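Local atomic coordinates of Serine/threonine-protein kinase Tel1 (Chaetomium thermophilum, PDB entry 6SKY), a protein that probably acts as a serine/threonine kinase that senses DNA damage and phosphorylates proteins at Ser/Thr-Gln sites to switch on checkpoint signalling. Residues 2366-2369 / 2370-2374; 2407-2410 / 2411-2414; 2062-2065 / 2066-2070; 1623-1626 / 1627-1631. All coordinates share one frame; numbering follows the deposited sequence.

The four contacts form two touching pairs on opposite sides of the chain's centre. Contact 1, on helix 2348-2387, and contact 2, at the start of helix 2409-2418, have centres 13 Å apart and meet where CD2 of Leu2374 packs 3.5 Å from OE1 of Glu2408. Contacts 3 and 4 are closer still, their centres 10 Å apart: CG of Arg2068 lies 3.6 Å from CD1 of Leu1630, which brings helix 2052-2070 against the first turn of helix 1627-1644. Between the pairs the nearest atoms are about 58 to 60 Å apart. All four lie away from the ATP-analogue pocket and the magnesium site and belong to the helical scaffold.

Contact 1 of 4, residues 2366-2369 / 2370-2374; sequences VEQT and RSEFL
The ring of Phe2373 has Thr2369 as its neighbour from the preceding turn, the methyl CG2 of Thr2369 lying 4.0 Å from CE2 of Phe2373, while the carbonyl oxygen of Thr2369 approaches the ring obliquely, 3.7 Å from CD2 of Phe2373. The two side chains run alongside each other and point the same way, and the Thr2369 torsion, with the methyl anti to its own nitrogen, leaves CG2 as the branch nearest the ring. Two other flat groups, the amide of Gln2368 and the carboxylate of Glu2372, are turned 75° apart on side chains that cross at about a right angle. A bend at chi2 (60°) brings the Gln2368 amide over, yet its NE2 remains 4.1 Å from OE2 of Glu2372, a loose approach on an exposed face.

Beneath the side chains the backbone is regular helix: Arg2370 N donates to Val2366 O at 3.0 Å, and the next three residues repeat the i to i+4 bond. Arg2370 leads away from this face; its NH1 is hydrogen-bonded to Leu2303 O, and its side chain lies with Val2366 against helix 2306-2328. Phe2373 packs on Cys2299, Gln2302 and Leu2303 of helix 2286-2303. A serine in place of Phe2373 would probably open a gap against that helix and leave the Thr2369 methyl without its ring neighbour. One face of the helix thus carries polar side chains while another packs on its neighbours, in the manner of the helix pairs of the FAT domain's alpha-solenoid.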
loop_
_atom_site.group_PDB
_atom_site.type_symbol
_atom_site.label_atom_id
_atom_site.label_comp_id
_atom_site.label_asym_id
_atom_site.label_seq_id
_atom_site.Cartn_x
_atom_site.Cartn_y
_atom_site.Cartn_z
ATOM N N VAL A 2366 11.180 -31.672 23.652
ATOM C CA VAL A 2366 10.824 -30.272 23.416
ATOM C C VAL A 2366 11.636 -29.341 24.312
ATOM O O VAL A 2366 12.149 -28.305 23.862
ATOM C CB VAL A 2366 9.313 -30.063 23.607
ATOM C CG1 VAL A 2366 8.978 -28.597 23.545
ATOM C CG2 VAL A 2366 8.561 -30.801 22.540
ATOM N N GLU A 2367 11.769 -29.689 25.588
ATOM C CA GLU A 2367 12.513 -28.826 26.493
ATOM C C GLU A 2367 13.991 -28.776 26.145
ATOM O O GLU A 2367 14.633 -27.741 26.343
ATOM C CB GLU A 2367 12.328 -29.284 27.930
ATOM C CG GLU A 2367 10.978 -28.951 28.503
ATOM C CD GLU A 2367 10.780 -29.573 29.857
ATOM O OE1 GLU A 2367 11.654 -30.360 30.270
ATOM O OE2 GLU A 2367 9.758 -29.281 30.510
ATOM N N GLN A 2368 14.555 -29.861 25.622
ATOM C CA GLN A 2368 15.951 -29.814 25.208
ATOM C C GLN A 2368 16.133 -28.911 23.996
ATOM O O GLN A 2368 17.121 -28.172 23.904
ATOM C CB GLN A 2368 16.457 -31.219 24.913
ATOM C CG GLN A 2368 17.936 -31.275 24.672
ATOM C CD GLN A 2368 18.724 -30.783 25.862
ATOM O OE1 GLN A 2368 18.364 -31.048 27.007
ATOM N NE2 GLN A 2368 19.802 -30.054 25.600
ATOM N N THR A 2369 15.189 -28.953 23.058
ATOM C CA THR A 2369 15.237 -28.020 21.938
ATOM C C THR A 2369 15.223 -26.575 22.425
ATOM O O THR A 2369 16.021 -25.739 21.972
ATOM C CB THR A 2369 14.071 -28.288 20.993
ATOM O OG1 THR A 2369 14.411 -29.364 20.116
ATOM C CG2 THR A 2369 13.758 -27.074 20.174
ATOM N N ARG A 2370 14.337 -26.268 23.374
ATOM C CA ARG A 2370 14.266 -24.904 23.892
ATOM C C ARG A 2370 15.521 -24.511 24.662
ATOM O O ARG A 2370 15.935 -23.347 24.620
ATOM C CB ARG A 2370 13.042 -24.745 24.776
ATOM C CG ARG A 2370 11.750 -25.003 24.067
ATOM C CD ARG A 2370 10.590 -24.614 24.937
ATOM N NE ARG A 2370 10.517 -23.176 25.134
ATOM C CZ ARG A 2370 9.930 -22.344 24.284
ATOM N NH1 ARG A 2370 9.898 -21.049 24.537
ATOM N NH2 ARG A 2370 9.378 -22.811 23.178
ATOM N N SER A 2371 16.143 -25.453 25.365
ATOM C CA SER A 2371 17.373 -25.145 26.083
ATOM C C SER A 2371 18.514 -24.832 25.123
ATOM O O SER A 2371 19.308 -23.914 25.367
ATOM C CB SER A 2371 17.743 -26.312 26.991
ATOM O OG SER A 2371 19.019 -26.123 27.567
ATOM N N GLU A 2372 18.620 -25.588 24.032
ATOM C CA GLU A 2372 19.629 -25.271 23.028
ATOM C C GLU A 2372 19.395 -23.894 22.428
ATOM O O GLU A 2372 20.346 -23.128 22.223
ATOM C CB GLU A 2372 19.637 -26.331 21.935
ATOM C CG GLU A 2372 20.257 -27.638 22.359
ATOM C CD GLU A 2372 20.022 -28.744 21.357
ATOM O OE1 GLU A 2372 19.340 -28.494 20.340
ATOM O OE2 GLU A 2372 20.514 -29.869 21.590
ATOM N N PHE A 2373 18.140 -23.564 22.123
ATOM C CA PHE A 2373 17.863 -22.238 21.585
ATOM C C PHE A 2373 18.258 -21.146 22.565
ATOM O O PHE A 2373 18.786 -20.106 22.162
ATOM C CB PHE A 2373 16.392 -22.102 21.225
ATOM C CG PHE A 2373 16.065 -22.582 19.857
ATOM C CD1 PHE A 2373 16.992 -22.503 18.846
ATOM C CD2 PHE A 2373 14.830 -23.122 19.581
ATOM C CE1 PHE A 2373 16.692 -22.942 17.596
ATOM C CE2 PHE A 2373 14.531 -23.566 18.330
ATOM C CZ PHE A 2373 15.461 -23.475 17.337
ATOM N N LEU A 2374 18.011 -21.358 23.856
ATOM C CA LEU A 2374 18.387 -20.359 24.851
ATOM C C LEU A 2374 19.896 -20.169 24.903
ATOM O O LEU A 2374 20.391 -19.035 24.956
ATOM C CB LEU A 2374 17.853 -20.763 26.219
ATOM C CG LEU A 2374 18.162 -19.813 27.365
ATOM C CD1 LEU A 2374 17.318 -18.577 27.244
ATOM C CD2 LEU A 2374 17.916 -20.500 28.678
#

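Contact 2 of 4, residues 2407-2410 / 2411-2414; sequences EEEV and ANEV
Glu2408 O turns toward the amides of Ala2411 and Asn2412 as the chain passes from an extended residue, Glu2408 with psi 109°, into the first turn of helix 2409-2418. Glu2408 is the N-cap of this FAT-region helix, and both bonds to its carbonyl are weak: Ala2411 N at 3.1 Å with a strongly bent angle of 124°, and Asn2412 N at 3.5 Å. Regular i to i+4 bonding follows, Glu2413 N to Glu2409 O at 2.9 Å and Val2414 N to Val2410 O at 3.1 Å.

Asn2412 is the buried polar side chain here. Its OD1 accepts from Trp2402 NE1 and its ND2 donates to Ser2406 O, which together fix the amide's rotation. The Glu2409 carboxylate, on a chain bent at chi2, comes no nearer than 3.7 Å from OE1 of Glu2409 to ND2 of Asn2412, their planes 66° apart. Val2410 and Ala2411 pack on helix 2348-2387, whereas Glu2409 and Glu2413 lie on Leu2444 of helix 2444-2459. The proximity of these two exposed acids may slightly disfavour ionisation of both, though the nearby helix start may partly offset this. OE2 of Glu2409 stands 4.2 Å from OE2 of Glu2413.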
loop_
_atom_site.group_PDB
_atom_site.type_symbol
_atom_site.label_atom_id
_atom_site.label_comp_id
_atom_site.label_asym_id
_atom_site.label_seq_id
_atom_site.Cartn_x
_atom_site.Cartn_y
_atom_site.Cartn_z
ATOM N N GLU A 2407 17.661 -18.326 37.248
ATOM C CA GLU A 2407 17.734 -19.608 37.937
ATOM C C GLU A 2407 18.332 -20.704 37.071
ATOM O O GLU A 2407 19.096 -21.534 37.568
ATOM C CB GLU A 2407 16.346 -20.036 38.411
ATOM C CG GLU A 2407 15.955 -19.461 39.752
ATOM C CD GLU A 2407 15.442 -18.051 39.645
ATOM O OE1 GLU A 2407 15.033 -17.658 38.536
ATOM O OE2 GLU A 2407 15.446 -17.337 40.668
ATOM N N GLU A 2408 18.001 -20.721 35.785
ATOM C CA GLU A 2408 18.456 -21.771 34.890
ATOM C C GLU A 2408 19.967 -21.739 34.745
ATOM O O GLU A 2408 20.512 -20.840 34.104
ATOM C CB GLU A 2408 17.779 -21.618 33.533
ATOM C CG GLU A 2408 16.309 -21.274 33.641
ATOM C CD GLU A 2408 15.554 -21.560 32.370
ATOM O OE1 GLU A 2408 16.191 -21.978 31.383
ATOM O OE2 GLU A 2408 14.321 -21.378 32.355
ATOM N N GLU A 2409 20.653 -22.725 35.323
ATOM C CA GLU A 2409 22.105 -22.670 35.421
ATOM C C GLU A 2409 22.796 -22.742 34.068
ATOM O O GLU A 2409 23.973 -22.384 33.969
ATOM C CB GLU A 2409 22.609 -23.793 36.323
ATOM C CG GLU A 2409 23.831 -23.420 37.141
ATOM C CD GLU A 2409 23.583 -22.244 38.073
ATOM O OE1 GLU A 2409 22.424 -22.041 38.492
ATOM O OE2 GLU A 2409 24.547 -21.518 38.387
ATOM N N VAL A 2410 22.094 -23.184 33.028
ATOM C CA VAL A 2410 22.678 -23.214 31.693
ATOM C C VAL A 2410 22.924 -21.798 31.184
ATOM O O VAL A 2410 23.987 -21.494 30.617
ATOM C CB VAL A 2410 21.762 -24.023 30.761
ATOM C CG1 VAL A 2410 21.621 -23.355 29.418
ATOM C CG2 VAL A 2410 22.291 -25.435 30.612
ATOM N N ALA A 2411 21.953 -20.907 31.392
ATOM C CA ALA A 2411 22.135 -19.512 31.025
ATOM C C ALA A 2411 23.302 -18.904 31.776
ATOM O O ALA A 2411 24.100 -18.156 31.203
ATOM C CB ALA A 2411 20.857 -18.729 31.299
ATOM N N ASN A 2412 23.432 -19.227 33.058
ATOM C CA ASN A 2412 24.517 -18.657 33.838
ATOM C C ASN A 2412 25.866 -19.203 33.409
ATOM O O ASN A 2412 26.857 -18.475 33.453
ATOM C CB ASN A 2412 24.273 -18.895 35.319
ATOM C CG ASN A 2412 23.036 -18.195 35.810
ATOM O OD1 ASN A 2412 22.715 -17.105 35.357
ATOM N ND2 ASN A 2412 22.324 -18.822 36.729
ATOM N N GLU A 2413 25.935 -20.453 32.955
ATOM C CA GLU A 2413 27.209 -20.952 32.446
ATOM C C GLU A 2413 27.606 -20.248 31.158
ATOM O O GLU A 2413 28.771 -19.861 30.988
ATOM C CB GLU A 2413 27.148 -22.458 32.227
ATOM C CG GLU A 2413 26.937 -23.255 33.493
ATOM C CD GLU A 2413 27.940 -22.919 34.577
ATOM O OE1 GLU A 2413 29.113 -22.644 34.246
ATOM O OE2 GLU A 2413 27.553 -22.930 35.762
ATOM N N VAL A 2414 26.656 -20.059 30.241
ATOM C CA VAL A 2414 26.987 -19.361 29.000
ATOM C C VAL A 2414 27.416 -17.927 29.286
ATOM O O VAL A 2414 28.390 -17.419 28.707
ATOM C CB VAL A 2414 25.802 -19.410 28.025
ATOM C CG1 VAL A 2414 26.148 -18.681 26.761
ATOM C CG2 VAL A 2414 25.451 -20.829 27.720
#

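Contact 3 of 4, residues 2062-2065 / 2066-2070; sequences GLKN and TVRHL
Thr2066 is buried and gripped from the preceding turn: its OG1 donates to Gly2062 O at 2.9 Å from above the carbonyl plane, and its backbone N donates to the same oxygen, also at 2.9 Å, from the opposite face. The hydroxyl is held beside its own nitrogen (chi1 -59°), which lets it bend back along the helix to that carbonyl. Valine at this point would probably leave Gly2062 O with a single donor and put a methyl where the hydroxyl bonds. Thr2066 and Leu2063 face Leu2087 and Leu2090 of helix 2077-2097, the neighbour of helix 2052-2070 in the FAT domain's helical array.

The side carrying Lys2064 and Arg2068 is more exposed and more loosely held, although Leu1630 of helix 1627-1644 touches both. Exposed Arg2068 extends from CG to NE and runs alongside Lys2064, so that Lys2064 CG sits over one face of the guanidinium, 3.2 Å above its plane and offset toward the rim. At the guanidinium edge, in its plane, OD1 of Asn2065 lies 3.4 Å from NH2 of Arg2068, with the amide turned 40° from it. Lys2064 bends at chi3, and its NZ ends 5.2 Å from Arg2068 NH1.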
loop_
_atom_site.group_PDB
_atom_site.type_symbol
_atom_site.label_atom_id
_atom_site.label_comp_id
_atom_site.label_asym_id
_atom_site.label_seq_id
_atom_site.Cartn_x
_atom_site.Cartn_y
_atom_site.Cartn_z
ATOM N N GLY A 2062 31.803 27.983 -15.971
ATOM C CA GLY A 2062 30.563 27.620 -15.306
ATOM C C GLY A 2062 30.528 28.060 -13.857
ATOM O O GLY A 2062 29.529 28.607 -13.387
ATOM N N LEU A 2063 31.619 27.824 -13.131
ATOM C CA LEU A 2063 31.692 28.247 -11.732
ATOM C C LEU A 2063 31.553 29.755 -11.600
ATOM O O LEU A 2063 30.824 30.253 -10.732
ATOM C CB LEU A 2063 33.007 27.786 -11.112
ATOM C CG LEU A 2063 33.227 26.289 -10.937
ATOM C CD1 LEU A 2063 34.656 26.011 -10.583
ATOM C CD2 LEU A 2063 32.320 25.753 -9.870
ATOM N N LYS A 2064 32.244 30.498 -12.459
ATOM C CA LYS A 2064 32.185 31.952 -12.425
ATOM C C LYS A 2064 30.773 32.460 -12.681
ATOM O O LYS A 2064 30.272 33.329 -11.961
ATOM C CB LYS A 2064 33.158 32.496 -13.457
ATOM C CG LYS A 2064 33.333 33.974 -13.505
ATOM C CD LYS A 2064 34.119 34.304 -14.746
ATOM C CE LYS A 2064 35.273 33.330 -14.928
ATOM N NZ LYS A 2064 35.630 33.128 -16.354
ATOM N N ASN A 2065 30.115 31.931 -13.710
ATOM C CA ASN A 2065 28.766 32.382 -14.022
ATOM C C ASN A 2065 27.783 32.021 -12.918
ATOM O O ASN A 2065 26.877 32.801 -12.606
ATOM C CB ASN A 2065 28.319 31.787 -15.349
ATOM C CG ASN A 2065 29.215 32.188 -16.488
ATOM O OD1 ASN A 2065 29.588 33.350 -16.617
ATOM N ND2 ASN A 2065 29.579 31.225 -17.321
ATOM N N THR A 2066 27.940 30.844 -12.310
ATOM C CA THR A 2066 27.037 30.461 -11.234
ATOM C C THR A 2066 27.184 31.382 -10.034
ATOM O O THR A 2066 26.188 31.768 -9.416
ATOM C CB THR A 2066 27.281 29.014 -10.828
ATOM O OG1 THR A 2066 27.069 28.165 -11.952
ATOM C CG2 THR A 2066 26.331 28.619 -9.748
ATOM N N VAL A 2067 28.416 31.749 -9.682
ATOM C CA VAL A 2067 28.592 32.668 -8.562
ATOM C C VAL A 2067 28.028 34.040 -8.898
ATOM O O VAL A 2067 27.402 34.693 -8.054
ATOM C CB VAL A 2067 30.068 32.746 -8.155
ATOM C CG1 VAL A 2067 30.274 33.827 -7.135
ATOM C CG2 VAL A 2067 30.492 31.448 -7.584
ATOM N N ARG A 2068 28.222 34.500 -10.133
ATOM C CA ARG A 2068 27.651 35.784 -10.521
ATOM C C ARG A 2068 26.136 35.762 -10.453
ATOM O O ARG A 2068 25.508 36.793 -10.204
ATOM C CB ARG A 2068 28.094 36.167 -11.924
ATOM C CG ARG A 2068 29.517 36.649 -12.031
ATOM C CD ARG A 2068 29.678 37.432 -13.308
ATOM N NE ARG A 2068 31.068 37.695 -13.648
ATOM C CZ ARG A 2068 31.749 37.016 -14.564
ATOM N NH1 ARG A 2068 33.012 37.330 -14.814
ATOM N NH2 ARG A 2068 31.168 36.027 -15.230
ATOM N N HIS A 2069 25.524 34.605 -10.696
ATOM C CA HIS A 2069 24.068 34.527 -10.620
ATOM C C HIS A 2069 23.587 34.461 -9.175
ATOM O O HIS A 2069 22.541 35.019 -8.840
ATOM C CB HIS A 2069 23.563 33.325 -11.407
ATOM C CG HIS A 2069 22.074 33.257 -11.505
ATOM N ND1 HIS A 2069 21.370 32.087 -11.338
ATOM C CD2 HIS A 2069 21.153 34.217 -11.750
ATOM C CE1 HIS A 2069 20.079 32.327 -11.475
ATOM N NE2 HIS A 2069 19.921 33.613 -11.724
ATOM N N LEU A 2070 24.329 33.771 -8.309
ATOM C CA LEU A 2070 23.987 33.762 -6.890
ATOM C C LEU A 2070 24.086 35.154 -6.291
ATOM O O LEU A 2070 23.339 35.493 -5.368
ATOM C CB LEU A 2070 24.897 32.812 -6.124
ATOM C CG LEU A 2070 24.673 31.311 -6.186
ATOM C CD1 LEU A 2070 25.872 30.626 -5.609
ATOM C CD2 LEU A 2070 23.453 30.945 -5.402
#

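Contact 4 of 4, residues 1623-1626 / 1627-1631; sequences QRLG and GEYLA
Leu1625 and Leu1630 close over the start of helix 1627-1644 as a hydrophobic staple: Leu1625, just before the N-cap residue Gly1626, meets Leu1630 five positions on, with CD1 of Leu1625 4.3 Å from CD2 of Leu1630. The same methyl serves Tyr1629 more closely, for CD1 of Leu1625 lies 3.7 Å from both CD2 and CE2 of Tyr1629, coming obliquely onto that side of the ring.

The torsions explain how one methyl can reach both. Leu1625 has CG beside its backbone nitrogen (chi1 -56°) and CD1 extended beyond it, which carries the methyl forward over the first turn. Tyr1629 takes the other course: its CG is anti to the backbone N (chi1 -178°), and the ring swings back toward the loop that precedes the helix. Leu1630 resembles Leu1625, with CG anti to the carbonyl carbon, which places CG near Gly1626 O.

The buried ring of Tyr1629 is held at several points. Its hydroxyl is hydrogen-bonded to Ser1619 OG, Phe1592 meets it edge-to-face, and the ring of Trp1632 joins it at about 35°. Leu1630, by contrast, packs on helix 2052-2070 beyond the staple, so one residue both closes the helix start and joins it to the neighbouring helix.

Gly1626 has no side chain to cap the first-turn amides, but its backbone is hydrogen-bonded to Cys1589, and its carbonyl accepts a weak bond from Leu1630 N at 3.4 Å. CG of Leu1630 lies 3.6 Å from that same oxygen, Gly1626 O.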
loop_
_atom_site.group_PDB
_atom_site.type_symbol
_atom_site.label_atom_id
_atom_site.label_comp_id
_atom_site.label_asym_id
_atom_site.label_seq_id
_atom_site.Cartn_x
_atom_site.Cartn_y
_atom_site.Cartn_z
ATOM N N GLN A 1623 32.418 44.225 -6.417
ATOM C CA GLN A 1623 32.395 44.429 -7.858
ATOM C C GLN A 1623 33.774 44.518 -8.488
ATOM O O GLN A 1623 33.866 44.536 -9.720
ATOM C CB GLN A 1623 31.618 45.705 -8.213
ATOM C CG GLN A 1623 32.397 46.971 -7.927
ATOM C CD GLN A 1623 31.780 48.200 -8.561
ATOM O OE1 GLN A 1623 30.558 48.336 -8.622
ATOM N NE2 GLN A 1623 32.627 49.103 -9.042
ATOM N N ARG A 1624 34.842 44.574 -7.696
ATOM C CA ARG A 1624 36.190 44.765 -8.207
ATOM C C ARG A 1624 36.964 43.459 -8.304
ATOM O O ARG A 1624 38.199 43.477 -8.298
ATOM C CB ARG A 1624 36.940 45.759 -7.321
ATOM C CG ARG A 1624 36.088 46.936 -6.885
ATOM C CD ARG A 1624 36.702 47.665 -5.706
ATOM N NE ARG A 1624 37.737 48.608 -6.110
ATOM C CZ ARG A 1624 38.421 49.371 -5.264
ATOM N NH1 ARG A 1624 38.182 49.298 -3.963
ATOM N NH2 ARG A 1624 39.344 50.206 -5.720
ATOM N N LEU A 1625 36.265 42.331 -8.397
ATOM C CA LEU A 1625 36.881 41.012 -8.360
ATOM C C LEU A 1625 36.959 40.430 -9.761
ATOM O O LEU A 1625 35.979 40.470 -10.511
ATOM C CB LEU A 1625 36.089 40.072 -7.456
ATOM C CG LEU A 1625 35.881 40.560 -6.032
ATOM C CD1 LEU A 1625 35.044 39.558 -5.299
ATOM C CD2 LEU A 1625 37.204 40.764 -5.329
ATOM N N GLY A 1626 38.115 39.875 -10.099
ATOM C CA GLY A 1626 38.314 39.274 -11.396
ATOM C C GLY A 1626 37.440 38.056 -11.599
ATOM O O GLY A 1626 36.642 37.659 -10.753
ATOM N N GLY A 1627 37.599 37.450 -12.765
ATOM C CA GLY A 1627 36.862 36.250 -13.081
ATOM C C GLY A 1627 37.469 35.029 -12.435
ATOM O O GLY A 1627 36.754 34.127 -11.996
ATOM N N GLU A 1628 38.794 34.981 -12.366
ATOM C CA GLU A 1628 39.432 33.829 -11.752
ATOM C C GLU A 1628 39.209 33.804 -10.250
ATOM O O GLU A 1628 39.127 32.724 -9.658
ATOM C CB GLU A 1628 40.915 33.811 -12.095
ATOM C CG GLU A 1628 41.191 33.137 -13.423
ATOM C CD GLU A 1628 42.607 33.341 -13.919
ATOM O OE1 GLU A 1628 42.921 34.455 -14.390
ATOM O OE2 GLU A 1628 43.407 32.386 -13.841
ATOM N N TYR A 1629 39.051 34.965 -9.619
ATOM C CA TYR A 1629 38.708 34.941 -8.205
ATOM C C TYR A 1629 37.295 34.424 -7.993
ATOM O O TYR A 1629 37.041 33.697 -7.031
ATOM C CB TYR A 1629 38.857 36.314 -7.572
ATOM C CG TYR A 1629 38.537 36.258 -6.107
ATOM C CD1 TYR A 1629 39.455 35.773 -5.201
ATOM C CD2 TYR A 1629 37.303 36.654 -5.634
ATOM C CE1 TYR A 1629 39.159 35.696 -3.874
ATOM C CE2 TYR A 1629 37.001 36.579 -4.307
ATOM C CZ TYR A 1629 37.931 36.103 -3.431
ATOM O OH TYR A 1629 37.627 36.032 -2.099
ATOM N N LEU A 1630 36.359 34.792 -8.867
ATOM C CA LEU A 1630 35.009 34.259 -8.743
ATOM C C LEU A 1630 34.968 32.767 -9.019
ATOM O O LEU A 1630 34.191 32.050 -8.390
ATOM C CB LEU A 1630 34.056 34.987 -9.679
ATOM C CG LEU A 1630 33.676 36.391 -9.244
ATOM C CD1 LEU A 1630 32.455 36.832 -9.985
ATOM C CD2 LEU A 1630 33.434 36.433 -7.768
ATOM N N ALA A 1631 35.801 32.274 -9.932
ATOM C CA ALA A 1631 35.883 30.833 -10.128
ATOM C C ALA A 1631 36.426 30.139 -8.890
ATOM O O ALA A 1631 35.926 29.085 -8.493
ATOM C CB ALA A 1631 36.745 30.511 -11.340
#